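Local coordinates for UTP--glucose-1-phosphate uridylyltransferase (Acinetobacter baumannii, PDB 6IKZ) that catalyses the transfer of a uridylyl group from UTP to alpha-D-glucose 1-phosphate, giving UDP-glucose and diphosphate, at the interface of chains A and B. Coordinates in Å, arbitrary orientation; residue numbers count along the deposited sequence, not the author numbering. Chains: chain A/B, UTP--glucose-1-phosphate uridylyltransferase.

Contact 1: the interface of chains A and B. Residues chain A 16, 19, 23, 28, 264; chain B 29, 32-34.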
ATOM      1  N   PHE A  16     -12.210   1.411  17.691  1.00 65.06           N
ATOM      2  CA  PHE A  16     -11.543   0.084  17.794  1.00 64.77           C
ATOM      3  C   PHE A  16     -10.018   0.180  17.615  1.00 54.22           C
ATOM      4  O   PHE A  16      -9.472  -0.521  16.743  1.00 60.36           O
ATOM      5  CB  PHE A  16     -12.142  -0.919  16.800  1.00 69.84           C
ATOM      6  CG  PHE A  16     -11.979  -2.360  17.231  1.00 79.53           C
ATOM      7  CD1 PHE A  16     -10.979  -2.744  18.122  1.00 87.97           C
ATOM      8  CD2 PHE A  16     -12.827  -3.344  16.755  1.00 83.72           C
ATOM      9  CE1 PHE A  16     -10.836  -4.065  18.527  1.00 86.91           C
ATOM     10  CE2 PHE A  16     -12.672  -4.667  17.149  1.00 88.61           C
ATOM     11  CZ  PHE A  16     -11.681  -5.026  18.037  1.00 85.47           C
ATOM     12  N   ALA A  19      -6.140  -1.974  17.539  1.00 40.16           N
ATOM     13  CA  ALA A  19      -6.437  -3.045  16.566  1.00 42.10           C
ATOM     14  C   ALA A  19      -6.522  -2.474  15.148  1.00 40.86           C
ATOM     15  O   ALA A  19      -6.093  -3.178  14.226  1.00 47.20           O
ATOM     16  CB  ALA A  19      -7.720  -3.743  16.960  1.00 46.57           C
ATOM     17  N   ILE A  23      -4.568  -1.415  10.155  1.00 37.72           N
ATOM     18  CA  ILE A  23      -5.421  -2.212   9.220  1.00 39.38           C
ATOM     19  C   ILE A  23      -6.839  -1.690   9.370  1.00 34.71           C
ATOM     20  O   ILE A  23      -7.224  -1.279  10.444  1.00 32.34           O
ATOM     21  CB  ILE A  23      -5.394  -3.736   9.514  1.00 38.76           C
ATOM     22  CG1 ILE A  23      -6.143  -4.070  10.800  1.00 41.78           C
ATOM     23  CG2 ILE A  23      -3.982  -4.263   9.567  1.00 40.26           C
ATOM     24  CD1 ILE A  23      -6.160  -5.535  11.154  1.00 46.85           C
ATOM     25  N   VAL A  28     -10.781  -6.705  10.772  1.00 42.97           N
ATOM     26  CA  VAL A  28     -10.570  -7.362  12.090  1.00 48.31           C
ATOM     27  C   VAL A  28     -11.051  -8.816  12.009  1.00 42.92           C
ATOM     28  O   VAL A  28     -12.173  -9.052  11.524  1.00 42.20           O
ATOM     29  CB  VAL A  28     -11.294  -6.570  13.194  1.00 47.71           C
ATOM     30  CG2 VAL A  28     -10.567  -5.256  13.389  1.00 52.28           C
ATOM     31  N   TYR A 264     -17.403  -6.670  19.519  1.00 49.18           N
ATOM     32  CA  TYR A 264     -16.458  -7.589  18.828  1.00 49.82           C
ATOM     33  C   TYR A 264     -16.327  -8.929  19.585  1.00 49.23           C
ATOM     34  O   TYR A 264     -16.502  -9.983  18.973  1.00 55.99           O
ATOM     35  CB  TYR A 264     -15.120  -6.880  18.647  1.00 49.75           C
ATOM     36  CG  TYR A 264     -13.990  -7.760  18.194  1.00 51.16           C
ATOM     37  CD1 TYR A 264     -13.835  -8.120  16.862  1.00 49.11           C
ATOM     38  CD2 TYR A 264     -13.049  -8.201  19.103  1.00 50.42           C
ATOM     39  CE1 TYR A 264     -12.797  -8.940  16.449  1.00 46.70           C
ATOM     40  CE2 TYR A 264     -11.985  -8.985  18.694  1.00 56.41           C
ATOM     41  CZ  TYR A 264     -11.868  -9.376  17.373  1.00 50.10           C
ATOM     42  OH  TYR A 264     -10.810 -10.168  17.029  1.00 57.52           O
TER
ATOM     43  N   THR B  29      -6.003  -9.796  14.941  1.00 52.26           N
ATOM     44  CA  THR B  29      -6.361  -9.077  16.177  1.00 51.83           C
ATOM     45  C   THR B  29      -6.590 -10.145  17.240  1.00 49.41           C
ATOM     46  O   THR B  29      -7.339 -11.069  16.981  1.00 54.21           O
ATOM     47  CB  THR B  29      -7.431  -8.001  15.917  1.00 55.72           C
ATOM     48  OG1 THR B  29      -8.667  -8.578  15.530  1.00 68.40           O
ATOM     49  CG2 THR B  29      -7.019  -7.028  14.828  1.00 59.73           C
ATOM     50  N   ASP B  32      -7.819  -6.916  21.139  1.00 49.87           N
ATOM     51  CA  ASP B  32      -7.976  -5.491  20.729  1.00 49.20           C
ATOM     52  C   ASP B  32      -6.710  -4.929  20.082  1.00 49.54           C
ATOM     53  O   ASP B  32      -6.576  -3.706  19.986  1.00 58.31           O
ATOM     54  CB  ASP B  32      -8.349  -4.637  21.938  1.00 52.48           C
ATOM     55  CG  ASP B  32      -7.336  -4.689  23.073  1.00 54.42           C
ATOM     56  OD1 ASP B  32      -6.382  -5.492  22.986  1.00 57.69           O
ATOM     57  OD2 ASP B  32      -7.516  -3.937  24.047  1.00 53.04           O
ATOM     58  N   ARG B  33      -5.795  -5.784  19.662  1.00 47.40           N
ATOM     59  CA  ARG B  33      -4.476  -5.348  19.158  1.00 46.40           C
ATOM     60  C   ARG B  33      -3.909  -6.500  18.337  1.00 42.24           C
ATOM     61  O   ARG B  33      -4.300  -7.660  18.511  1.00 39.12           O
ATOM     62  CB  ARG B  33      -3.570  -4.894  20.318  1.00 48.63           C
ATOM     63  CG  ARG B  33      -3.217  -5.976  21.331  1.00 53.41           C
ATOM     64  CD  ARG B  33      -3.313  -5.539  22.788  1.00 57.22           C
ATOM     65  NE  ARG B  33      -2.724  -4.220  22.961  1.00 65.13           N
ATOM     66  CZ  ARG B  33      -3.301  -3.177  23.541  1.00 60.73           C
ATOM     67  NH1 ARG B  33      -2.644  -2.031  23.593  1.00 62.04           N
ATOM     68  NH2 ARG B  33      -4.513  -3.267  24.062  1.00 59.92           N
ATOM     69  N   PRO B  34      -3.001  -6.189  17.396  1.00 38.35           N
ATOM     70  CA  PRO B  34      -2.380  -7.202  16.565  1.00 39.61           C
ATOM     71  C   PRO B  34      -1.508  -8.109  17.425  1.00 41.82           C
ATOM     72  O   PRO B  34      -1.024  -7.639  18.444  1.00 42.90           O
ATOM     73  CB  PRO B  34      -1.516  -6.408  15.588  1.00 40.36           C
ATOM     74  CG  PRO B  34      -1.287  -5.086  16.266  1.00 41.44           C
ATOM     75  CD  PRO B  34      -2.539  -4.837  17.068  1.00 40.41           C
TER
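The loop of chain B at 29-34 packs on the nucleotide-binding loop segment of chain A, at A:Ala19, and on A:Tyr264 of helix 261-274. The chain A segment lies within the G-X-G-T-R ... PKE signature of nucleotidyltransferases, past its glycines. B:Thr29 has most surface buried in this patch, 49 Å². Its two branches part. The hydroxyl B:Thr29 OG1 donates a hydrogen bond to the phenol OH of A:Tyr264 at 3.1 Å. OG1 sits between the backbone N and the carbonyl carbon of B:Thr29 (chi1 66°), and this turns it to the tyrosine. The methyl B:Thr29 CG2 points the other way, lies 4.0 Å from A:Ala19 CB and also meets the end of A:Ile23, at CD1. The two side chains B:Thr29 and A:Tyr264 cross at a slant. The N and the CB of A:Ala19 both meet the carbonyl O of B:Asp32, the N by a weak hydrogen bond. Within chain A, A:Phe16 CZ lies 3.5 Å above one face of the A:Tyr264 ring, toward its rim, and so backs the phenol. A:Phe16 CE1, at the ring edge, meets CA of B:Asp32 at 3.9 Å. Within chain B, B:Arg33 NH2 forms a salt bridge with B:Asp32 OD2. B:Arg33 NH2 also donates to B:Asp32 OD1 at 3.1 Å, meeting that oxygen from above the carboxylate plane, 43° out of it.

Contact 2: the interface of chains A and B. Residues chain A 71-72, 75; chain B 12, 14, 56.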
ATOM      1  N   GLU A  71       0.885 -14.217  -5.773  1.00 41.79           N
ATOM      2  CA  GLU A  71       1.924 -14.853  -4.920  1.00 41.38           C
ATOM      3  C   GLU A  71       1.232 -15.805  -3.935  1.00 40.44           C
ATOM      4  O   GLU A  71       1.774 -16.855  -3.621  1.00 43.41           O
ATOM      5  CB  GLU A  71       2.755 -13.770  -4.224  1.00 40.25           C
ATOM      6  CG  GLU A  71       3.864 -14.301  -3.342  1.00 48.37           C
ATOM      7  CD  GLU A  71       4.985 -13.326  -2.982  1.00 55.31           C
ATOM      8  OE1 GLU A  71       4.855 -12.087  -3.278  1.00 52.48           O
ATOM      9  OE2 GLU A  71       6.000 -13.809  -2.388  1.00 53.39           O
ATOM     10  N   LEU A  72       0.055 -15.471  -3.436  1.00 44.69           N
ATOM     11  CA  LEU A  72      -0.563 -16.330  -2.398  1.00 47.36           C
ATOM     12  C   LEU A  72      -1.050 -17.615  -3.062  1.00 47.92           C
ATOM     13  O   LEU A  72      -0.792 -18.702  -2.527  1.00 52.64           O
ATOM     14  CB  LEU A  72      -1.700 -15.579  -1.710  1.00 46.77           C
ATOM     15  CG  LEU A  72      -2.379 -16.356  -0.593  1.00 48.72           C
ATOM     16  CD1 LEU A  72      -1.399 -16.621   0.542  1.00 50.25           C
ATOM     17  CD2 LEU A  72      -3.600 -15.605  -0.095  1.00 48.99           C
ATOM     18  N   THR A  75       1.752 -19.948  -3.959  1.00 44.46           N
ATOM     19  CA  THR A  75       2.407 -20.671  -2.831  1.00 47.15           C
ATOM     20  C   THR A  75       1.450 -21.785  -2.366  1.00 48.31           C
ATOM     21  O   THR A  75       1.944 -22.813  -1.851  1.00 49.24           O
ATOM     22  CB  THR A  75       2.924 -19.786  -1.680  1.00 46.02           C
ATOM     23  OG1 THR A  75       1.874 -19.614  -0.738  1.00 49.28           O
ATOM     24  CG2 THR A  75       3.468 -18.424  -2.072  1.00 49.03           C
TER
ATOM     25  N   LEU B  12       4.321 -15.686   4.401  1.00 47.55           N
ATOM     26  CA  LEU B  12       2.843 -15.668   4.294  1.00 55.89           C
ATOM     27  C   LEU B  12       2.299 -16.730   5.242  1.00 59.77           C
ATOM     28  O   LEU B  12       3.031 -17.660   5.543  1.00 70.32           O
ATOM     29  CB  LEU B  12       2.425 -15.984   2.859  1.00 56.05           C
ATOM     30  CG  LEU B  12       2.548 -14.847   1.850  1.00 63.24           C
ATOM     31  CD1 LEU B  12       3.626 -13.833   2.219  1.00 66.45           C
ATOM     32  CD2 LEU B  12       2.823 -15.406   0.467  1.00 66.17           C
ATOM     33  N   THR B  14      -0.234 -19.505   5.199  1.00 62.43           N
ATOM     34  CA  THR B  14      -1.219 -20.433   4.589  1.00 62.59           C
ATOM     35  C   THR B  14      -2.061 -21.103   5.686  1.00 55.03           C
ATOM     36  O   THR B  14      -3.203 -21.474   5.355  1.00 65.71           O
ATOM     37  CB  THR B  14      -0.607 -21.453   3.611  1.00 62.41           C
ATOM     38  OG1 THR B  14       0.348 -22.312   4.233  1.00 70.96           O
ATOM     39  CG2 THR B  14       0.053 -20.786   2.427  1.00 57.97           C
ATOM     40  N   HIS B  56       8.495  -8.799   4.306  1.00 42.35           N
ATOM     41  CA  HIS B  56       8.066  -9.047   2.915  1.00 40.18           C
ATOM     42  C   HIS B  56       7.381  -7.785   2.386  1.00 34.88           C
ATOM     43  O   HIS B  56       6.877  -7.013   3.209  1.00 40.23           O
ATOM     44  CB  HIS B  56       7.178 -10.299   2.953  1.00 41.35           C
ATOM     45  CG  HIS B  56       6.602 -10.678   1.639  1.00 47.85           C
ATOM     46  ND1 HIS B  56       5.357 -10.245   1.237  1.00 51.50           N
ATOM     47  CD2 HIS B  56       7.098 -11.414   0.626  1.00 49.69           C
ATOM     48  CE1 HIS B  56       5.097 -10.723   0.036  1.00 49.19           C
ATOM     49  NE2 HIS B  56       6.153 -11.418  -0.368  1.00 52.17           N
TER
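B:Leu12 and A:Glu71 meet where helix 70-78 of chain A lies over the nucleotide-binding loop of chain B. B:Leu12 buries 62 Å², and A:Glu71 42 Å². The leucine methyl CD2 reaches the helix between two side chains. B:Leu12 CD2 is 4.0 Å from the methyl A:Thr75 CG2 and 4.1 Å from A:Glu71 CG. The leucine and glutamate side chains cross at about a right angle. The other methyl, B:Leu12 CD1, stays on its own chain and rests over the centre of one face of the B:His56 ring, 4.0 Å above it. B:His56 comes toward A:Glu71 from the opposite direction. B:His56 NE2 gives a weak hydrogen bond to the carboxylate oxygen A:Glu71 OE2 at 3.1 Å. The other oxygen, OE1, lies in the ring plane at the edge. Carboxylate and ring planes stand 67° apart. A:Glu71 has CG opposite its backbone N (chi1 -179°) and an extended chain beyond, which carries the carboxylate to the histidine. The negative charge could favour a protonated imidazole. A:Leu72 has 25 Å² buried beside B:Leu12, and A:Thr75 OG1 faces the methyl of B:Thr14. B:Leu12 and B:Thr14 are UTP-binding positions, so this patch places one subunit's helix against the other's nucleotide loop and may steady it.

Contact 3: the interface of chains A and B. Residues chain A 17-18; chain B 32-33, 37, 65, 87-88.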
ATOM      1  N   LEU A  17      -9.349   0.965  18.456  1.00 48.64           N
ATOM      2  CA  LEU A  17      -7.868   1.123  18.480  1.00 43.09           C
ATOM      3  C   LEU A  17      -7.320   0.298  19.643  1.00 47.39           C
ATOM      4  O   LEU A  17      -8.032   0.056  20.615  1.00 45.87           O
ATOM      5  CB  LEU A  17      -7.553   2.602  18.694  1.00 42.15           C
ATOM      6  CG  LEU A  17      -7.147   3.441  17.487  1.00 43.53           C
ATOM      7  CD1 LEU A  17      -7.706   2.943  16.201  1.00 43.59           C
ATOM      8  CD2 LEU A  17      -7.569   4.877  17.679  1.00 45.50           C
ATOM      9  N   PRO A  18      -6.043  -0.153  19.628  1.00 44.70           N
ATOM     10  CA  PRO A  18      -5.121   0.043  18.498  1.00 45.27           C
ATOM     11  C   PRO A  18      -5.236  -1.004  17.365  1.00 45.54           C
ATOM     12  O   PRO A  18      -4.497  -0.924  16.366  1.00 39.38           O
ATOM     13  CB  PRO A  18      -3.734  -0.073  19.180  1.00 43.58           C
ATOM     14  CG  PRO A  18      -3.975  -1.055  20.318  1.00 43.83           C
ATOM     15  CD  PRO A  18      -5.411  -0.842  20.763  1.00 41.94           C
TER
ATOM     16  N   ASP B  32      -7.819  -6.916  21.139  1.00 49.87           N
ATOM     17  CA  ASP B  32      -7.976  -5.491  20.729  1.00 49.20           C
ATOM     18  C   ASP B  32      -6.710  -4.929  20.082  1.00 49.54           C
ATOM     19  O   ASP B  32      -6.576  -3.706  19.986  1.00 58.31           O
ATOM     20  CB  ASP B  32      -8.349  -4.637  21.938  1.00 52.48           C
ATOM     21  CG  ASP B  32      -7.336  -4.689  23.073  1.00 54.42           C
ATOM     22  OD1 ASP B  32      -6.382  -5.492  22.986  1.00 57.69           O
ATOM     23  OD2 ASP B  32      -7.516  -3.937  24.047  1.00 53.04           O
ATOM     24  N   ARG B  33      -5.795  -5.784  19.662  1.00 47.40           N
ATOM     25  CA  ARG B  33      -4.476  -5.348  19.158  1.00 46.40           C
ATOM     26  C   ARG B  33      -3.909  -6.500  18.337  1.00 42.24           C
ATOM     27  O   ARG B  33      -4.300  -7.660  18.511  1.00 39.12           O
ATOM     28  CB  ARG B  33      -3.570  -4.894  20.318  1.00 48.63           C
ATOM     29  CG  ARG B  33      -3.217  -5.976  21.331  1.00 53.41           C
ATOM     30  CD  ARG B  33      -3.313  -5.539  22.788  1.00 57.22           C
ATOM     31  NE  ARG B  33      -2.724  -4.220  22.961  1.00 65.13           N
ATOM     32  CZ  ARG B  33      -3.301  -3.177  23.541  1.00 60.73           C
ATOM     33  NH1 ARG B  33      -2.644  -2.031  23.593  1.00 62.04           N
ATOM     34  NH2 ARG B  33      -4.513  -3.267  24.062  1.00 59.92           N
ATOM     35  N   GLU B  37       2.103  -7.322  18.574  1.00 47.31           N
ATOM     36  CA  GLU B  37       2.361  -6.408  19.712  1.00 44.81           C
ATOM     37  C   GLU B  37       2.756  -7.253  20.922  1.00 46.34           C
ATOM     38  O   GLU B  37       3.696  -6.843  21.642  1.00 40.91           O
ATOM     39  CB  GLU B  37       1.192  -5.491  20.056  1.00 46.96           C
ATOM     40  CG  GLU B  37       1.594  -4.413  21.052  1.00 49.85           C
ATOM     41  CD  GLU B  37       0.489  -3.495  21.544  1.00 58.23           C
ATOM     42  OE1 GLU B  37       0.090  -2.576  20.786  1.00 62.35           O
ATOM     43  OE2 GLU B  37       0.047  -3.680  22.695  1.00 63.35           O
ATOM     44  N   TYR B  65       2.477   0.099  12.180  1.00 34.48           N
ATOM     45  CA  TYR B  65       1.926  -0.088  13.543  1.00 34.02           C
ATOM     46  C   TYR B  65       2.911   0.480  14.578  1.00 37.32           C
ATOM     47  O   TYR B  65       2.476   0.993  15.576  1.00 44.10           O
ATOM     48  CB  TYR B  65       1.697  -1.580  13.811  1.00 34.98           C
ATOM     49  CG  TYR B  65       0.980  -1.828  15.100  1.00 31.81           C
ATOM     50  CD1 TYR B  65      -0.366  -1.592  15.180  1.00 35.51           C
ATOM     51  CD2 TYR B  65       1.642  -2.218  16.240  1.00 32.57           C
ATOM     52  CE1 TYR B  65      -1.069  -1.756  16.358  1.00 37.22           C
ATOM     53  CE2 TYR B  65       0.955  -2.406  17.433  1.00 36.55           C
ATOM     54  CZ  TYR B  65      -0.412  -2.175  17.494  1.00 37.08           C
ATOM     55  OH  TYR B  65      -1.158  -2.317  18.635  1.00 37.90           O
ATOM     56  N   GLU B  87      -2.837   5.092  23.336  1.00 68.08           N
ATOM     57  CA  GLU B  87      -2.797   3.679  22.883  1.00 69.03           C
ATOM     58  C   GLU B  87      -2.129   3.542  21.494  1.00 60.08           C
ATOM     59  O   GLU B  87      -1.690   2.416  21.198  1.00 75.92           O
ATOM     60  CB  GLU B  87      -4.218   3.101  22.932  1.00 75.42           C
ATOM     61  CG  GLU B  87      -4.272   1.625  23.309  1.00 84.01           C
ATOM     62  CD  GLU B  87      -5.379   1.208  24.272  1.00 91.50           C
ATOM     63  OE1 GLU B  87      -6.536   1.677  24.116  1.00 91.59           O
ATOM     64  OE2 GLU B  87      -5.087   0.401  25.178  1.00 94.17           O
ATOM     65  N   ILE B  88      -2.036   4.604  20.675  1.00 50.53           N
ATOM     66  CA  ILE B  88      -1.439   4.546  19.302  1.00 45.00           C
ATOM     67  C   ILE B  88      -0.084   5.261  19.240  1.00 43.38           C
ATOM     68  O   ILE B  88       0.598   5.048  18.245  1.00 45.26           O
ATOM     69  CB  ILE B  88      -2.406   5.008  18.171  1.00 43.74           C
ATOM     70  CG1 ILE B  88      -2.687   6.518  18.075  1.00 33.84           C
ATOM     71  CG2 ILE B  88      -3.697   4.210  18.262  1.00 47.23           C
TER
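A:Pro18, which follows a cis peptide bond, packs its ring among residues of chain B and buries 82 Å². A:Pro18 CG lies 3.7 Å above one face of the B:Arg33 guanidinium, toward the rim. A:Pro18 CB and CG both touch the phenol OH of B:Tyr65 at 3.5 Å. A:Pro18 CD lies 3.2 Å from the carbonyl O of B:Asp32. The backbone O of A:Pro18 lies in the plane of the tyrosine ring, at its edge. B:Glu87 CG approaches the proline CD, but this glutamate is poorly ordered. Beside the proline, A:Leu17 CG packs on B:Ile88 CG2 at 3.6 Å. The isoleucine is modelled incompletely.

A second shell fixes the polar groups. B:Glu37 binds both B:Arg33 and B:Tyr65. B:Arg33 NE donates to the carboxylate oxygen B:Glu37 OE2 at 2.8 Å, with a salt bridge between the same groups. The acceptor lies near the guanidinium plane. B:Tyr65 OH donates to B:Glu37 OE1 at 2.5 Å. The arginine side chain bends at chi2 and chi3 (-136° and -44°), which brings the guanidinium round to present a face to the proline. The surface is built from chain B's loop at 32-33 and helices 35-44, 60-65 and 82-89, and it receives chain A's signature loop, past its glycines.

Contact 1 and contact 3 are neighbours, with C-alpha centres about 7 Å apart. They share B:Asp32 and B:Arg33, and take interleaved residues of one chain A loop. Contact 2 stands apart, about 22 Å from contact 1 and about 25 Å from contact 3. There chain A contributes a helix and chain B its nucleotide-binding loop and a histidine. Because the interface is two-fold symmetric, each patch has a twin with the chains exchanged. Within the four-subunit deposited assembly, each copy's loop thus meets the partner at both places. This may tie the active site to pairing, though the structure alone does not show the biological assembly.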